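Local structure of dinitrogenase iron-molybdenum cofactor biosynthesis domain-containing protein (Pyrococcus horikoshii, 2YX6) at residues M1-A7 with Y26-I32. The protein is of unknown function but binds ADP and belongs to the dinitrogenase iron-molybdenum cofactor biosynthesis family. Sequence-based numbering, arbitrary orientation.
Sequences MRVAIPA and YFVFVDI
Arg2 and Asp31 face each other as a non-hydrogen-bonded antiparallel pair and run side by side off the same face of the sheet. The Arg2 chain is extended as far as CD and then bends (chi3 -36°), which brings the guanidinium edge to the carboxylate. Arg2 NH1 makes a long, bent salt bridge of 3.3 Å to Asp31 OD2, on its syn lone pair but tilted from the guanidinium plane; guanidinium and carboxylate planes are 48° apart. NH2 is hydrogen-bonded to the carbonyl of His62, so the group has a second partner besides the weakly held Asp31. A leucine in place of Arg2 would probably leave the Asp31 carboxylate without this countercharge and the His62 carbonyl without this donor.

Farther along this face, Ala4 CB rests obliquely against the Phe29 ring, 3.8 Å from CE1. Pro6 lays its CA over one face of the Phe27 ring, a CH-pi contact 3.9 Å from the centroid, while its CB reaches the rim at CE1 and CZ. On the reverse face Ile5 CD1 crosses to Val30 CG2 at 4.1 Å, and Ala7 CB meets Val28 CG2. Paired backbone bonds join Val3 with Val30 and Ile5 with Val28; Val30 N to Val3 O measures 2.6 Å.

Strands 2-7 and 26-33 lie inside the mixed sheet, between 66-68 and 36-44. Helix 54-61 packs on Ala4, Phe27 and Phe29, and helix 95-103 covers Ile5, Ala7, Val28 and Val30.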
ATOM      1  N   MET A   1      10.638  -5.704   0.466  1.00 29.30           N
ATOM      2  CA  MET A   1       9.744  -5.875  -0.664  1.00 27.81           C
ATOM      3  C   MET A   1      10.182  -4.850  -1.689  1.00 25.63           C
ATOM      4  O   MET A   1      11.134  -4.111  -1.455  1.00 25.30           O
ATOM      5  CB  MET A   1       8.323  -5.643  -0.174  1.00 29.74           C
ATOM      6  CG  MET A   1       7.877  -4.192  -0.096  1.00 35.16           C
ATOM      7  SD  MET A   1       8.973  -3.262   0.950  1.00 48.96           S
ATOM      8  CE  MET A   1       8.001  -3.186   2.474  1.00 48.58           C
ATOM      9  N   ARG A   2       9.453  -4.740  -2.781  1.00 22.51           N
ATOM     10  CA  ARG A   2       9.873  -3.830  -3.821  1.00 20.86           C
ATOM     11  C   ARG A   2       8.918  -2.640  -3.946  1.00 18.87           C
ATOM     12  O   ARG A   2       7.699  -2.756  -3.987  1.00 18.98           O
ATOM     13  CB  ARG A   2      10.179  -4.612  -5.128  1.00 19.56           C
ATOM     14  CG  ARG A   2      10.349  -3.742  -6.340  1.00 19.23           C
ATOM     15  CD  ARG A   2      10.782  -4.600  -7.534  1.00 22.33           C
ATOM     16  NE  ARG A   2      11.684  -5.687  -7.122  1.00 25.86           N
ATOM     17  CZ  ARG A   2      12.190  -6.611  -7.941  1.00 26.08           C
ATOM     18  NH1 ARG A   2      13.004  -7.604  -7.488  1.00 24.09           N
ATOM     19  NH2 ARG A   2      11.895  -6.542  -9.206  1.00 20.64           N
ATOM     20  N   VAL A   3       9.503  -1.461  -3.899  1.00 19.54           N
ATOM     21  CA  VAL A   3       8.753  -0.218  -3.933  1.00 18.39           C
ATOM     22  C   VAL A   3       9.117   0.542  -5.192  1.00 17.99           C
ATOM     23  O   VAL A   3      10.300   0.683  -5.519  1.00 18.70           O
ATOM     24  CB  VAL A   3       9.042   0.597  -2.681  1.00 18.69           C
ATOM     25  CG1 VAL A   3       8.229   1.935  -2.683  1.00 18.20           C
ATOM     26  CG2 VAL A   3       8.761  -0.296  -1.437  1.00 18.08           C
ATOM     27  N   ALA A   4       8.077   1.018  -5.878  1.00 15.78           N
ATOM     28  CA  ALA A   4       8.142   1.782  -7.128  1.00 15.22           C
ATOM     29  C   ALA A   4       7.852   3.282  -6.863  1.00 15.18           C
ATOM     30  O   ALA A   4       6.923   3.593  -6.165  1.00 16.28           O
ATOM     31  CB  ALA A   4       7.069   1.245  -8.077  1.00 14.44           C
ATOM     32  N   ILE A   5       8.610   4.169  -7.484  1.00 15.43           N
ATOM     33  CA  ILE A   5       8.493   5.595  -7.268  1.00 16.07           C
ATOM     34  C   ILE A   5       8.673   6.335  -8.598  1.00 15.63           C
ATOM     35  O   ILE A   5       9.679   6.178  -9.243  1.00 14.10           O
ATOM     36  CB  ILE A   5       9.516   6.137  -6.230  1.00 16.56           C
ATOM     37  CG1 ILE A   5       9.357   5.454  -4.866  1.00 15.59           C
ATOM     38  CG2 ILE A   5       9.359   7.680  -6.092  1.00 15.77           C
ATOM     39  CD1 ILE A   5      10.347   4.571  -4.633  1.00 25.99           C
ATOM     40  N   PRO A   6       7.689   7.188  -8.979  1.00 15.56           N
ATOM     41  CA  PRO A   6       7.828   7.953 -10.238  1.00 15.25           C
ATOM     42  C   PRO A   6       8.871   9.055 -10.048  1.00 17.47           C
ATOM     43  O   PRO A   6       8.840   9.748  -9.004  1.00 16.48           O
ATOM     44  CB  PRO A   6       6.429   8.554 -10.465  1.00 16.04           C
ATOM     45  CG  PRO A   6       5.844   8.761  -9.056  1.00 13.32           C
ATOM     46  CD  PRO A   6       6.468   7.549  -8.224  1.00 15.32           C
ATOM     47  N   ALA A   7       9.820   9.185 -10.986  1.00 18.31           N
ATOM     48  CA  ALA A   7      10.901  10.152 -10.839  1.00 21.58           C
ATOM     49  C   ALA A   7      10.720  11.273 -11.821  1.00 25.09           C
ATOM     50  O   ALA A   7      10.239  11.050 -12.939  1.00 24.74           O
ATOM     51  CB  ALA A   7      12.243   9.495 -11.072  1.00 20.90           C
ATOM     52  N   TYR A  26      10.396   8.351 -15.881  1.00 31.12           N
ATOM     53  CA  TYR A  26      11.333   7.482 -15.181  1.00 28.78           C
ATOM     54  C   TYR A  26      10.714   6.956 -13.905  1.00 26.00           C
ATOM     55  O   TYR A  26       9.958   7.633 -13.252  1.00 23.25           O
ATOM     56  CB  TYR A  26      12.570   8.291 -14.822  1.00 33.03           C
ATOM     57  CG  TYR A  26      13.323   8.886 -16.050  1.00 35.18           C
ATOM     58  CD1 TYR A  26      14.182   8.108 -16.811  1.00 37.91           C
ATOM     59  CD2 TYR A  26      13.148  10.206 -16.415  1.00 40.62           C
ATOM     60  CE1 TYR A  26      14.864   8.623 -17.928  1.00 39.72           C
ATOM     61  CE2 TYR A  26      13.819  10.759 -17.542  1.00 43.05           C
ATOM     62  CZ  TYR A  26      14.677   9.953 -18.290  1.00 40.51           C
ATOM     63  OH  TYR A  26      15.371  10.497 -19.365  1.00 42.11           O
ATOM     64  N   PHE A  27      11.063   5.737 -13.537  1.00 22.10           N
ATOM     65  CA  PHE A  27      10.586   5.127 -12.316  1.00 20.10           C
ATOM     66  C   PHE A  27      11.792   4.570 -11.624  1.00 18.99           C
ATOM     67  O   PHE A  27      12.710   4.060 -12.266  1.00 18.34           O
ATOM     68  CB  PHE A  27       9.589   4.008 -12.584  1.00 21.22           C
ATOM     69  CG  PHE A  27       8.154   4.483 -12.624  1.00 21.53           C
ATOM     70  CD1 PHE A  27       7.341   4.384 -11.485  1.00 25.14           C
ATOM     71  CD2 PHE A  27       7.650   5.122 -13.747  1.00 23.78           C
ATOM     72  CE1 PHE A  27       6.036   4.863 -11.507  1.00 18.52           C
ATOM     73  CE2 PHE A  27       6.327   5.626 -13.763  1.00 24.14           C
ATOM     74  CZ  PHE A  27       5.544   5.474 -12.680  1.00 20.80           C
ATOM     75  N   VAL A  28      11.754   4.615 -10.307  1.00 18.13           N
ATOM     76  CA  VAL A  28      12.771   3.978  -9.457  1.00 15.01           C
ATOM     77  C   VAL A  28      12.152   2.833  -8.651  1.00 16.33           C
ATOM     78  O   VAL A  28      11.144   3.001  -8.007  1.00 16.24           O
ATOM     79  CB  VAL A  28      13.353   5.044  -8.470  1.00 15.35           C
ATOM     80  CG1 VAL A  28      14.376   4.448  -7.510  1.00 12.87           C
ATOM     81  CG2 VAL A  28      13.908   6.222  -9.216  1.00 13.29           C
ATOM     82  N   PHE A  29      12.774   1.663  -8.694  1.00 16.55           N
ATOM     83  CA  PHE A  29      12.319   0.440  -8.032  1.00 16.77           C
ATOM     84  C   PHE A  29      13.337   0.179  -6.944  1.00 17.10           C
ATOM     85  O   PHE A  29      14.546   0.090  -7.209  1.00 18.40           O
ATOM     86  CB  PHE A  29      12.256  -0.741  -9.034  1.00 16.60           C
ATOM     87  CG  PHE A  29      11.232  -0.561 -10.072  1.00 15.14           C
ATOM     88  CD1 PHE A  29       9.915  -0.922  -9.814  1.00 15.79           C
ATOM     89  CD2 PHE A  29      11.530   0.075 -11.261  1.00 16.97           C
ATOM     90  CE1 PHE A  29       8.910  -0.730 -10.779  1.00 17.25           C
ATOM     91  CE2 PHE A  29      10.518   0.280 -12.240  1.00 13.37           C
ATOM     92  CZ  PHE A  29       9.218  -0.164 -11.985  1.00 18.35           C
ATOM     93  N   VAL A  30      12.859   0.089  -5.723  1.00 18.41           N
ATOM     94  CA  VAL A  30      13.783  -0.049  -4.604  1.00 20.02           C
ATOM     95  C   VAL A  30      13.456  -1.308  -3.842  1.00 21.71           C
ATOM     96  O   VAL A  30      12.297  -1.454  -3.327  1.00 22.46           O
ATOM     97  CB  VAL A  30      13.637   1.125  -3.582  1.00 20.30           C
ATOM     98  CG1 VAL A  30      14.669   0.880  -2.423  1.00 19.98           C
ATOM     99  CG2 VAL A  30      13.885   2.493  -4.278  1.00 18.95           C
ATOM    100  N   ASP A  31      14.441  -2.204  -3.729  1.00 22.71           N
ATOM    101  CA  ASP A  31      14.281  -3.394  -2.941  1.00 24.41           C
ATOM    102  C   ASP A  31      14.679  -3.192  -1.506  1.00 25.26           C
ATOM    103  O   ASP A  31      15.846  -2.893  -1.207  1.00 24.78           O
ATOM    104  CB  ASP A  31      15.114  -4.535  -3.489  1.00 25.46           C
ATOM    105  CG  ASP A  31      14.523  -5.090  -4.726  1.00 29.57           C
ATOM    106  OD1 ASP A  31      14.339  -4.317  -5.681  1.00 32.62           O
ATOM    107  OD2 ASP A  31      14.261  -6.304  -4.735  1.00 36.21           O
ATOM    108  N   ILE A  32      13.710  -3.380  -0.620  1.00 24.70           N
ATOM    109  CA  ILE A  32      13.936  -3.089   0.800  1.00 26.47           C
ATOM    110  C   ILE A  32      13.856  -4.418   1.574  1.00 29.19           C
ATOM    111  O   ILE A  32      12.937  -5.235   1.378  1.00 29.95           O
ATOM    112  CB  ILE A  32      12.983  -1.975   1.298  1.00 25.58           C
ATOM    113  CG1 ILE A  32      13.379  -0.683   0.587  1.00 24.98           C
ATOM    114  CG2 ILE A  32      13.111  -1.764   2.845  1.00 23.51           C
ATOM    115  CD1 ILE A  32      12.382   0.498   0.675  1.00 24.62           C
TER